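Local coordinates for UPF0237 protein SP_0238 (Streptococcus pneumoniae, PDB 1ZPV) that is of unknown function but forms a homodimer and carries an ACT domain, a fold that in other proteins often senses small regulatory ligands, at residues I26-L31 with R63-A68. Numbering follows the deposited sequence.
Sequences IAELGL and RNEFEA
F66, on helix 59-72, reaches across to the end of helix 18-28 and lies between the two helices and the sheet of the ACT domain. Its ring extends along L29, the two side chains running in opposite directions, so that L29 CD1 comes within 3.5 Å of F66 CZ. Together chi1 (-70°) and chi2 (167°) of L29 put CD1 against CZ and CE1 of F66, while CD2 is directed to E65. The side chains of I26 and F66 cross at about a right angle, I26 CG1 4.1 Å from F66 CZ, while L31 CD1 lies at the ring edge, 4.4 Å from F66 CE1. A large apolar ring suits this buried place, where it also touches I8, I77 and I79 of the sheet. On the more open flank, L29 CD2 approaches the aliphatic part of E65, 4.3 Å from E65 CG. The E65 chain is bent at chi2 and crosses that of E28 at about a right angle, E28 OE2 4.1 Å from E65 OE2; K25 forms salt bridges with both. No hydrogen bond links the two segments: the end of helix 18-28 and the turn after it are held to helix 59-72 by apolar contact, and the shared lysine probably offsets the repulsion between the two glutamates.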
ATOM      1  N   ILE C  26      -7.617   7.848  20.533  1.00 16.85           N
ATOM      2  CA  ILE C  26      -6.293   7.408  21.035  1.00 17.37           C
ATOM      3  C   ILE C  26      -5.927   8.114  22.365  1.00 17.46           C
ATOM      4  O   ILE C  26      -5.506   7.466  23.329  1.00 17.81           O
ATOM      5  CB  ILE C  26      -5.207   7.613  19.957  1.00 17.54           C
ATOM      6  CG1 ILE C  26      -5.450   6.729  18.729  1.00 17.61           C
ATOM      7  CG2 ILE C  26      -3.807   7.404  20.496  1.00 17.02           C
ATOM      8  CD1 ILE C  26      -4.514   7.128  17.569  1.00 16.35           C
ATOM      9  N   ALA C  27      -6.103   9.433  22.429  1.00 18.25           N
ATOM     10  CA  ALA C  27      -5.853  10.190  23.661  1.00 18.86           C
ATOM     11  C   ALA C  27      -6.838   9.798  24.808  1.00 19.90           C
ATOM     12  O   ALA C  27      -6.413   9.654  25.950  1.00 19.20           O
ATOM     13  CB  ALA C  27      -5.911  11.698  23.383  1.00 17.01           C
ATOM     14  N   GLU C  28      -8.116   9.578  24.487  1.00 21.22           N
ATOM     15  CA  GLU C  28      -9.117   9.132  25.493  1.00 23.19           C
ATOM     16  C   GLU C  28      -8.708   7.805  26.133  1.00 22.65           C
ATOM     17  O   GLU C  28      -8.883   7.581  27.344  1.00 23.55           O
ATOM     18  CB  GLU C  28     -10.534   9.024  24.890  1.00 24.41           C
ATOM     19  CG  GLU C  28     -11.595   8.362  25.837  1.00 27.76           C
ATOM     20  CD  GLU C  28     -12.633   7.490  25.071  1.00 32.99           C
ATOM     21  OE1 GLU C  28     -13.676   8.048  24.643  1.00 35.82           O
ATOM     22  OE2 GLU C  28     -12.404   6.268  24.881  1.00 30.33           O
ATOM     23  N   LEU C  29      -8.120   6.934  25.319  1.00 21.28           N
ATOM     24  CA  LEU C  29      -7.626   5.654  25.788  1.00 20.78           C
ATOM     25  C   LEU C  29      -6.293   5.736  26.519  1.00 20.24           C
ATOM     26  O   LEU C  29      -5.764   4.703  26.917  1.00 21.10           O
ATOM     27  CB  LEU C  29      -7.513   4.690  24.601  1.00 20.33           C
ATOM     28  CG  LEU C  29      -8.879   4.222  24.026  1.00 20.66           C
ATOM     29  CD1 LEU C  29      -8.594   3.567  22.708  1.00 18.55           C
ATOM     30  CD2 LEU C  29      -9.715   3.284  24.926  1.00 19.85           C
ATOM     31  N   GLY C  30      -5.772   6.961  26.648  1.00 19.62           N
ATOM     32  CA  GLY C  30      -4.504   7.267  27.306  1.00 19.58           C
ATOM     33  C   GLY C  30      -3.289   6.719  26.570  1.00 19.96           C
ATOM     34  O   GLY C  30      -2.269   6.422  27.211  1.00 19.43           O
ATOM     35  N   LEU C  31      -3.380   6.595  25.240  1.00 17.51           N
ATOM     36  CA  LEU C  31      -2.260   6.075  24.453  1.00 18.07           C
ATOM     37  C   LEU C  31      -1.456   7.242  23.846  1.00 18.10           C
ATOM     38  O   LEU C  31      -2.023   8.308  23.550  1.00 16.92           O
ATOM     39  CB  LEU C  31      -2.721   5.099  23.373  1.00 17.75           C
ATOM     40  CG  LEU C  31      -3.624   3.937  23.803  1.00 17.91           C
ATOM     41  CD1 LEU C  31      -4.148   3.217  22.555  1.00 18.08           C
ATOM     42  CD2 LEU C  31      -2.864   2.980  24.718  1.00 18.32           C
ATOM     43  N   ARG C  63      -9.158  -3.912  20.303  1.00 17.96           N
ATOM     44  CA  ARG C  63      -9.581  -4.272  18.960  1.00 19.25           C
ATOM     45  C   ARG C  63     -11.078  -4.015  18.865  1.00 18.69           C
ATOM     46  O   ARG C  63     -11.545  -3.361  17.927  1.00 18.71           O
ATOM     47  CB  ARG C  63      -9.229  -5.721  18.623  0.60 20.41           C
ATOM     48  CG  ARG C  63      -7.744  -5.964  18.472  0.60 21.50           C
ATOM     49  CD  ARG C  63      -7.421  -7.339  17.895  0.60 28.29           C
ATOM     50  NE  ARG C  63      -7.603  -8.434  18.857  0.60 30.87           N
ATOM     51  CZ  ARG C  63      -8.712  -9.171  18.965  0.60 32.56           C
ATOM     52  NH1 ARG C  63      -9.752  -8.933  18.170  0.60 34.45           N
ATOM     53  NH2 ARG C  63      -8.786 -10.153  19.863  0.60 31.31           N
ATOM     54  N   ASN C  64     -11.821  -4.512  19.852  1.00 18.27           N
ATOM     55  CA  ASN C  64     -13.268  -4.308  19.879  1.00 19.32           C
ATOM     56  C   ASN C  64     -13.644  -2.841  19.961  1.00 18.08           C
ATOM     57  O   ASN C  64     -14.549  -2.391  19.260  1.00 17.70           O
ATOM     58  CB  ASN C  64     -13.925  -5.064  21.045  1.00 18.49           C
ATOM     59  CG  ASN C  64     -14.192  -6.542  20.699  1.00 23.84           C
ATOM     60  OD1 ASN C  64     -13.936  -6.989  19.583  1.00 24.78           O
ATOM     61  ND2 ASN C  64     -14.678  -7.295  21.672  1.00 27.25           N
ATOM     62  N   GLU C  65     -12.979  -2.121  20.849  1.00 17.68           N
ATOM     63  CA  GLU C  65     -13.268  -0.698  21.065  1.00 18.19           C
ATOM     64  C   GLU C  65     -12.966   0.165  19.830  1.00 18.15           C
ATOM     65  O   GLU C  65     -13.777   1.040  19.469  1.00 18.74           O
ATOM     66  CB  GLU C  65     -12.510  -0.204  22.285  1.00 18.64           C
ATOM     67  CG  GLU C  65     -12.721   1.243  22.606  1.00 22.43           C
ATOM     68  CD  GLU C  65     -14.009   1.512  23.381  1.00 23.60           C
ATOM     69  OE1 GLU C  65     -14.874   0.608  23.546  1.00 24.85           O
ATOM     70  OE2 GLU C  65     -14.126   2.661  23.830  1.00 27.57           O
ATOM     71  N   PHE C  66     -11.840  -0.094  19.161  1.00 17.49           N
ATOM     72  CA  PHE C  66     -11.517   0.643  17.935  1.00 18.94           C
ATOM     73  C   PHE C  66     -12.482   0.343  16.775  1.00 18.71           C
ATOM     74  O   PHE C  66     -12.884   1.249  16.053  1.00 18.61           O
ATOM     75  CB  PHE C  66     -10.043   0.430  17.545  1.00 18.85           C
ATOM     76  CG  PHE C  66      -9.094   1.386  18.247  1.00 18.36           C
ATOM     77  CD1 PHE C  66      -8.135   0.925  19.133  1.00 20.65           C
ATOM     78  CD2 PHE C  66      -9.164   2.744  18.011  1.00 16.34           C
ATOM     79  CE1 PHE C  66      -7.230   1.843  19.754  1.00 20.25           C
ATOM     80  CE2 PHE C  66      -8.301   3.650  18.625  1.00 20.73           C
ATOM     81  CZ  PHE C  66      -7.342   3.218  19.495  1.00 20.47           C
ATOM     82  N   GLU C  67     -12.878  -0.907  16.642  1.00 19.56           N
ATOM     83  CA  GLU C  67     -13.836  -1.294  15.610  1.00 21.85           C
ATOM     84  C   GLU C  67     -15.195  -0.644  15.894  1.00 21.71           C
ATOM     85  O   GLU C  67     -15.858  -0.116  14.994  1.00 22.59           O
ATOM     86  CB  GLU C  67     -13.919  -2.823  15.518  1.00 23.49           C
ATOM     87  CG  GLU C  67     -15.087  -3.337  14.672  1.00 27.22           C
ATOM     88  CD  GLU C  67     -15.034  -4.835  14.479  1.00 37.39           C
ATOM     89  OE1 GLU C  67     -15.271  -5.601  15.458  1.00 41.84           O
ATOM     90  OE2 GLU C  67     -14.768  -5.253  13.329  1.00 40.61           O
ATOM     91  N   ALA C  68     -15.615  -0.658  17.150  1.00 21.91           N
ATOM     92  CA  ALA C  68     -16.875  -0.023  17.514  1.00 21.51           C
ATOM     93  C   ALA C  68     -16.830   1.495  17.277  1.00 21.69           C
ATOM     94  O   ALA C  68     -17.801   2.069  16.746  1.00 21.23           O
ATOM     95  CB  ALA C  68     -17.243  -0.331  18.967  1.00 22.19           C
TER